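Cytolethal distending toxin protein C (Haemophilus ducreyi, PDB 1SR4) is a lectin-like subunit of a three-protein bacterial genotoxin, assembled with the DNase I-like protein B, and probably binds carbohydrate. Local coordinates at residues W46-Y51 against T64-K69; H92-L97 against K108-G113. All blocks are in the same frame, centred on the assembly; numbering follows the deposited sequence.

In the fold
Both contacts lie in the antiparallel sheet of a ricin-type beta-trefoil chain, in series along the sequence: interaction 1 pairs strands 46-50 and 64-69, and interaction 2 follows with the hairpin of strands 95-99 and 105-109. Their centres are about 11 Å apart. Strands 64-69 and 95-99 are neighbours, so the backbone bonding runs on from one contact to the next: V66 O lies 2.7 Å from F95 N and T64 O 2.9 Å from L97 N, both probable hydrogen bonds. Y51 also packs on V94. The two contacts thus take in four adjacent strands of one sheet, and L48, D50, T64 and L97 contact the chain of protein B.

Interaction 1: W46-Y51 against T64-K69; sequences WELIDY and TLVQFK
K69 sends CG anti to its backbone N (chi1 180°) and stays extended until a bend at chi4, while E47 turns CG anti to its carbonyl carbon; the two chains run side by side, pointing the same way. K69 NZ, which also bonds A73 O, meets E47 OE1 at 3.0 Å in a salt bridge, coming from above the carboxylate plane. Water 1 gives E47 OE2 a hydrogen bond. With CG1 in the crowded position between N and carbonyl carbon (chi1 63°) and chi2 at 90°, I49 CD1 packs tightly on Q67, 2.9 Å from Q67 OE1. Q67 NE2 is bonded to T93 OG1. The backbones form neighbouring antiparallel strands of the beta-trefoil, with E47-K69 and I49-Q67 as hydrogen-bonded pairs; I49 N to Q67 O, 3.2 Å, is almost straight. L48 CD1 reaches F68 CE1 at 3.6 Å. W46 crosses F68 at about a right angle, its CE3 3.3 Å from F68 O. Beyond the last bridge Y51 N still bonds L65 O, 2.9 Å, from above the carbonyl plane, and water 2 donates to the carbonyls of both residues. D50 turns to protein B, where its carboxylate bonds S21 and N19 of that chain.

Interaction 2: H92-L97 against K108-G113; sequences HTVFNL and KDALLG
The beta hairpin of strands 95-99 and 105-109 is joined here at its open end, where one strand follows the short helix 90-93 and the other runs out into a turn. N96 and K108 form an antiparallel hydrogen-bonded pair: K108 N bonds N96 O at 3.0 Å, on a lone pair in the carbonyl plane. The return bond, N96 N to K108 O, is short at 2.6 Å but bent, with 133° at the hydrogen. F95 and D109 follow as a non-hydrogen-bonded pair whose side chains diverge. One step further A110 N bonds V94 O at 3.0 Å from above the carbonyl plane, and water 3 donates to that oxygen while accepting from L111 N, so V94 O is gripped twice. V94 CG1, anti to the backbone N (chi1 176°), rests on A110 CB at 3.6 Å.

The F95 ring, its CG anti to the carbonyl carbon, presents its CD1-CE1 side to the second strand: K108 O lies at the ring edge, and CE1 is 3.8 Å from D109 CB. Within the beta-trefoil this ring also meets F77 and packs on F68 and I116. D109, with CG in the crowded position (chi1 66°), turns its carboxylate back over its own turn: L112 N bonds D109 OD2 at 2.7 Å from above the carboxylate plane in an Asx motif, G113 N bonds D109 O, and OD1 accepts from F114 N. N96 ND2 donates to R60 O and to water 4, which itself donates to D109 O, while the bent K108 chain leads NZ away to a salt bridge with D61.

Interaction 1: W46-Y51 against T64-K69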
loop_
_atom_site.group_PDB
_atom_site.type_symbol
_atom_site.label_atom_id
_atom_site.label_comp_id
_atom_site.label_asym_id
_atom_site.label_seq_id
_atom_site.Cartn_x
_atom_site.Cartn_y
_atom_site.Cartn_z
ATOM N N TRP C 46 -6.803 -10.367 14.082
ATOM C CA TRP C 46 -6.895 -9.201 14.952
ATOM C C TRP C 46 -7.429 -8.057 14.120
ATOM O O TRP C 46 -7.214 -8.008 12.898
ATOM C CB TRP C 46 -5.528 -8.765 15.479
ATOM C CG TRP C 46 -4.806 -9.819 16.240
ATOM C CD1 TRP C 46 -3.884 -10.698 15.755
ATOM C CD2 TRP C 46 -4.938 -10.100 17.636
ATOM N NE1 TRP C 46 -3.428 -11.509 16.772
ATOM C CE2 TRP C 46 -4.060 -11.157 17.936
ATOM C CE3 TRP C 46 -5.711 -9.550 18.663
ATOM C CZ2 TRP C 46 -3.934 -11.686 19.227
ATOM C CZ3 TRP C 46 -5.586 -10.063 19.936
ATOM C CH2 TRP C 46 -4.700 -11.123 20.211
ATOM N N GLU C 47 -8.129 -7.146 14.784
ATOM C CA GLU C 47 -8.631 -5.943 14.144
ATOM C C GLU C 47 -7.653 -4.874 14.603
ATOM O O GLU C 47 -7.342 -4.772 15.798
ATOM C CB GLU C 47 -10.041 -5.609 14.634
ATOM C CG GLU C 47 -11.049 -6.697 14.275
ATOM C CD GLU C 47 -12.421 -6.442 14.861
ATOM O OE1 GLU C 47 -12.513 -5.696 15.865
ATOM O OE2 GLU C 47 -13.401 -7.006 14.328
ATOM N N LEU C 48 -7.159 -4.082 13.659
ATOM C CA LEU C 48 -6.202 -3.054 14.001
ATOM C C LEU C 48 -6.944 -1.759 14.266
ATOM O O LEU C 48 -7.561 -1.224 13.366
ATOM C CB LEU C 48 -5.200 -2.870 12.852
ATOM C CG LEU C 48 -4.052 -1.883 13.105
ATOM C CD1 LEU C 48 -3.114 -2.469 14.168
ATOM C CD2 LEU C 48 -3.269 -1.627 11.800
ATOM N N ILE C 49 -6.892 -1.251 15.495
ATOM C CA ILE C 49 -7.585 -0.004 15.795
ATOM C C ILE C 49 -6.618 1.024 16.378
ATOM O O ILE C 49 -5.724 0.679 17.146
ATOM C CB ILE C 49 -8.774 -0.242 16.769
ATOM C CG1 ILE C 49 -8.269 -0.760 18.109
ATOM C CG2 ILE C 49 -9.748 -1.269 16.183
ATOM C CD1 ILE C 49 -7.951 0.350 19.085
ATOM N N ASP C 50 -6.781 2.287 16.006
ATOM C CA ASP C 50 -5.883 3.323 16.505
ATOM C C ASP C 50 -6.304 3.822 17.873
ATOM O O ASP C 50 -7.483 4.061 18.105
ATOM C CB ASP C 50 -5.834 4.512 15.541
ATOM C CG ASP C 50 -5.231 4.147 14.199
ATOM O OD1 ASP C 50 -4.764 2.999 14.053
ATOM O OD2 ASP C 50 -5.218 5.002 13.294
ATOM N N TYR C 51 -5.338 3.991 18.770
ATOM C CA TYR C 51 -5.633 4.496 20.100
ATOM C C TYR C 51 -5.635 6.027 20.061
ATOM O O TYR C 51 -4.675 6.646 19.602
ATOM C CB TYR C 51 -4.599 4.007 21.105
ATOM C CG TYR C 51 -4.968 4.394 22.505
ATOM C CD1 TYR C 51 -6.159 3.945 23.074
ATOM C CD2 TYR C 51 -4.163 5.241 23.243
ATOM C CE1 TYR C 51 -6.538 4.338 24.354
ATOM C CE2 TYR C 51 -4.537 5.646 24.523
ATOM C CZ TYR C 51 -5.723 5.190 25.072
ATOM O OH TYR C 51 -6.085 5.581 26.346
ATOM N N THR C 64 2.894 5.095 15.941
ATOM C CA THR C 64 1.431 5.174 15.935
ATOM C C THR C 64 0.849 4.264 17.012
ATOM O O THR C 64 1.082 3.058 17.004
ATOM C CB THR C 64 0.860 4.726 14.574
ATOM O OG1 THR C 64 1.382 5.571 13.542
ATOM C CG2 THR C 64 -0.675 4.776 14.587
ATOM N N LEU C 65 0.074 4.833 17.923
ATOM C CA LEU C 65 -0.504 4.041 19.005
ATOM C C LEU C 65 -1.699 3.238 18.516
ATOM O O LEU C 65 -2.585 3.771 17.849
ATOM C CB LEU C 65 -0.899 4.961 20.176
ATOM C CG LEU C 65 0.271 5.788 20.736
ATOM C CD1 LEU C 65 -0.192 6.531 21.983
ATOM C CD2 LEU C 65 1.460 4.887 21.082
ATOM N N VAL C 66 -1.707 1.945 18.831
ATOM C CA VAL C 66 -2.787 1.060 18.413
ATOM C C VAL C 66 -3.097 -0.008 19.453
ATOM O O VAL C 66 -2.449 -0.111 20.495
ATOM C CB VAL C 66 -2.440 0.286 17.095
ATOM C CG1 VAL C 66 -2.037 1.259 15.979
ATOM C CG2 VAL C 66 -1.318 -0.730 17.363
ATOM N N GLN C 67 -4.119 -0.794 19.149
ATOM C CA GLN C 67 -4.488 -1.929 19.972
ATOM C C GLN C 67 -4.783 -3.016 18.948
ATOM O O GLN C 67 -5.176 -2.718 17.824
ATOM C CB GLN C 67 -5.743 -1.648 20.801
ATOM C CG GLN C 67 -5.562 -0.616 21.909
ATOM C CD GLN C 67 -6.868 -0.349 22.636
ATOM O OE1 GLN C 67 -7.853 0.038 22.015
ATOM N NE2 GLN C 67 -6.884 -0.567 23.952
ATOM N N PHE C 68 -4.571 -4.268 19.328
ATOM C CA PHE C 68 -4.869 -5.389 18.454
ATOM C C PHE C 68 -6.089 -6.019 19.125
ATOM O O PHE C 68 -5.982 -6.609 20.200
ATOM C CB PHE C 68 -3.683 -6.353 18.414
ATOM C CG PHE C 68 -2.407 -5.709 17.927
ATOM C CD1 PHE C 68 -2.272 -5.318 16.600
ATOM C CD2 PHE C 68 -1.370 -5.427 18.814
ATOM C CE1 PHE C 68 -1.119 -4.648 16.162
ATOM C CE2 PHE C 68 -0.220 -4.759 18.382
ATOM C CZ PHE C 68 -0.098 -4.371 17.059
ATOM N N LYS C 69 -7.245 -5.879 18.483
ATOM C CA LYS C 69 -8.509 -6.376 19.020
ATOM C C LYS C 69 -8.994 -7.695 18.438
ATOM O O LYS C 69 -8.875 -7.956 17.240
ATOM C CB LYS C 69 -9.588 -5.303 18.817
ATOM C CG LYS C 69 -10.982 -5.667 19.321
ATOM C CD LYS C 69 -11.995 -4.609 18.883
ATOM C CE LYS C 69 -13.440 -5.052 19.150
ATOM N NZ LYS C 69 -13.735 -6.364 18.500
HETATM O O HOH W 1 -15.472 -7.331 15.733
HETATM O O HOH W 2 -3.109 6.322 17.216
#

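Interaction 2: H92-L97 against K108-G113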
loop_
_atom_site.group_PDB
_atom_site.type_symbol
_atom_site.label_atom_id
_atom_site.label_comp_id
_atom_site.label_asym_id
_atom_site.label_seq_id
_atom_site.Cartn_x
_atom_site.Cartn_y
_atom_site.Cartn_z
ATOM N N HIS C 92 -1.899 -2.061 29.415
ATOM C CA HIS C 92 -1.437 -3.357 28.917
ATOM C C HIS C 92 -1.845 -3.665 27.491
ATOM O O HIS C 92 -1.371 -4.638 26.923
ATOM C CB HIS C 92 -1.957 -4.485 29.802
ATOM C CG HIS C 92 -1.415 -4.455 31.197
ATOM N ND1 HIS C 92 -0.123 -4.830 31.502
ATOM C CD2 HIS C 92 -1.976 -4.049 32.361
ATOM C CE1 HIS C 92 0.090 -4.650 32.795
ATOM N NE2 HIS C 92 -1.017 -4.174 33.338
ATOM N N THR C 93 -2.708 -2.848 26.904
ATOM C CA THR C 93 -3.189 -3.156 25.561
ATOM C C THR C 93 -2.806 -2.191 24.464
ATOM O O THR C 93 -2.975 -2.515 23.285
ATOM C CB THR C 93 -4.718 -3.282 25.551
ATOM O OG1 THR C 93 -5.300 -2.034 25.935
ATOM C CG2 THR C 93 -5.163 -4.355 26.549
ATOM N N VAL C 94 -2.300 -1.016 24.830
ATOM C CA VAL C 94 -1.925 -0.045 23.813
ATOM C C VAL C 94 -0.468 -0.231 23.411
ATOM O O VAL C 94 0.445 -0.181 24.247
ATOM C CB VAL C 94 -2.158 1.393 24.286
ATOM C CG1 VAL C 94 -1.663 2.394 23.222
ATOM C CG2 VAL C 94 -3.665 1.609 24.545
ATOM N N PHE C 95 -0.263 -0.474 22.122
ATOM C CA PHE C 95 1.080 -0.673 21.602
ATOM C C PHE C 95 1.423 0.424 20.612
ATOM O O PHE C 95 0.577 1.250 20.278
ATOM C CB PHE C 95 1.219 -2.085 21.028
ATOM C CG PHE C 95 1.232 -3.137 22.098
ATOM C CD1 PHE C 95 2.420 -3.462 22.765
ATOM C CD2 PHE C 95 0.043 -3.708 22.540
ATOM C CE1 PHE C 95 2.422 -4.329 23.857
ATOM C CE2 PHE C 95 0.031 -4.581 23.637
ATOM C CZ PHE C 95 1.231 -4.889 24.299
ATOM N N ASN C 96 2.655 0.408 20.127
ATOM C CA ASN C 96 3.164 1.494 19.305
ATOM C C ASN C 96 3.903 1.024 18.046
ATOM O O ASN C 96 4.980 0.448 18.147
ATOM C CB ASN C 96 4.077 2.290 20.251
ATOM C CG ASN C 96 4.692 3.519 19.632
ATOM O OD1 ASN C 96 4.297 3.970 18.560
ATOM N ND2 ASN C 96 5.669 4.085 20.332
ATOM N N LEU C 97 3.332 1.294 16.871
ATOM C CA LEU C 97 3.937 0.882 15.601
ATOM C C LEU C 97 5.022 1.853 15.146
ATOM O O LEU C 97 4.776 3.037 14.972
ATOM C CB LEU C 97 2.873 0.773 14.492
ATOM C CG LEU C 97 1.627 -0.097 14.753
ATOM C CD1 LEU C 97 0.765 -0.202 13.481
ATOM C CD2 LEU C 97 2.061 -1.496 15.205
ATOM N N LYS C 108 6.385 -1.298 20.112
ATOM C CA LYS C 108 6.679 -1.025 21.512
ATOM C C LYS C 108 5.382 -0.937 22.294
ATOM O O LYS C 108 4.306 -0.768 21.702
ATOM C CB LYS C 108 7.449 0.301 21.655
ATOM C CG LYS C 108 8.755 0.325 20.882
ATOM C CD LYS C 108 9.778 1.246 21.517
ATOM C CE LYS C 108 9.696 2.652 20.978
ATOM N NZ LYS C 108 10.786 3.500 21.564
ATOM N N ASP C 109 5.470 -1.087 23.618
ATOM C CA ASP C 109 4.285 -0.924 24.449
ATOM C C ASP C 109 4.259 0.588 24.719
ATOM O O ASP C 109 5.313 1.243 24.780
ATOM C CB ASP C 109 4.382 -1.740 25.753
ATOM C CG ASP C 109 5.475 -1.246 26.686
ATOM O OD1 ASP C 109 6.661 -1.234 26.279
ATOM O OD2 ASP C 109 5.140 -0.871 27.833
ATOM N N ALA C 110 3.064 1.153 24.835
ATOM C CA ALA C 110 2.929 2.581 25.053
ATOM C C ALA C 110 3.364 3.027 26.433
ATOM O O ALA C 110 3.907 4.115 26.587
ATOM C CB ALA C 110 1.481 3.016 24.803
ATOM N N LEU C 111 3.128 2.192 27.434
ATOM C CA LEU C 111 3.464 2.554 28.806
ATOM C C LEU C 111 4.955 2.641 29.136
ATOM O O LEU C 111 5.406 3.647 29.683
ATOM C CB LEU C 111 2.812 1.580 29.792
ATOM C CG LEU C 111 3.086 1.919 31.267
ATOM C CD1 LEU C 111 2.263 3.147 31.663
ATOM C CD2 LEU C 111 2.719 0.759 32.150
ATOM N N LEU C 112 5.715 1.604 28.786
ATOM C CA LEU C 112 7.137 1.548 29.121
ATOM C C LEU C 112 8.114 1.888 28.013
ATOM O O LEU C 112 9.291 2.172 28.285
ATOM C CB LEU C 112 7.479 0.148 29.643
ATOM C CG LEU C 112 6.687 -0.354 30.855
ATOM C CD1 LEU C 112 6.949 -1.845 31.059
ATOM C CD2 LEU C 112 7.080 0.433 32.089
ATOM N N GLY C 113 7.646 1.845 26.767
ATOM C CA GLY C 113 8.539 2.129 25.665
ATOM C C GLY C 113 9.482 0.961 25.407
ATOM O O GLY C 113 10.554 1.148 24.836
HETATM O O HOH W 3 1.260 0.095 26.968
HETATM O O HOH W 4 6.143 3.525 23.240
#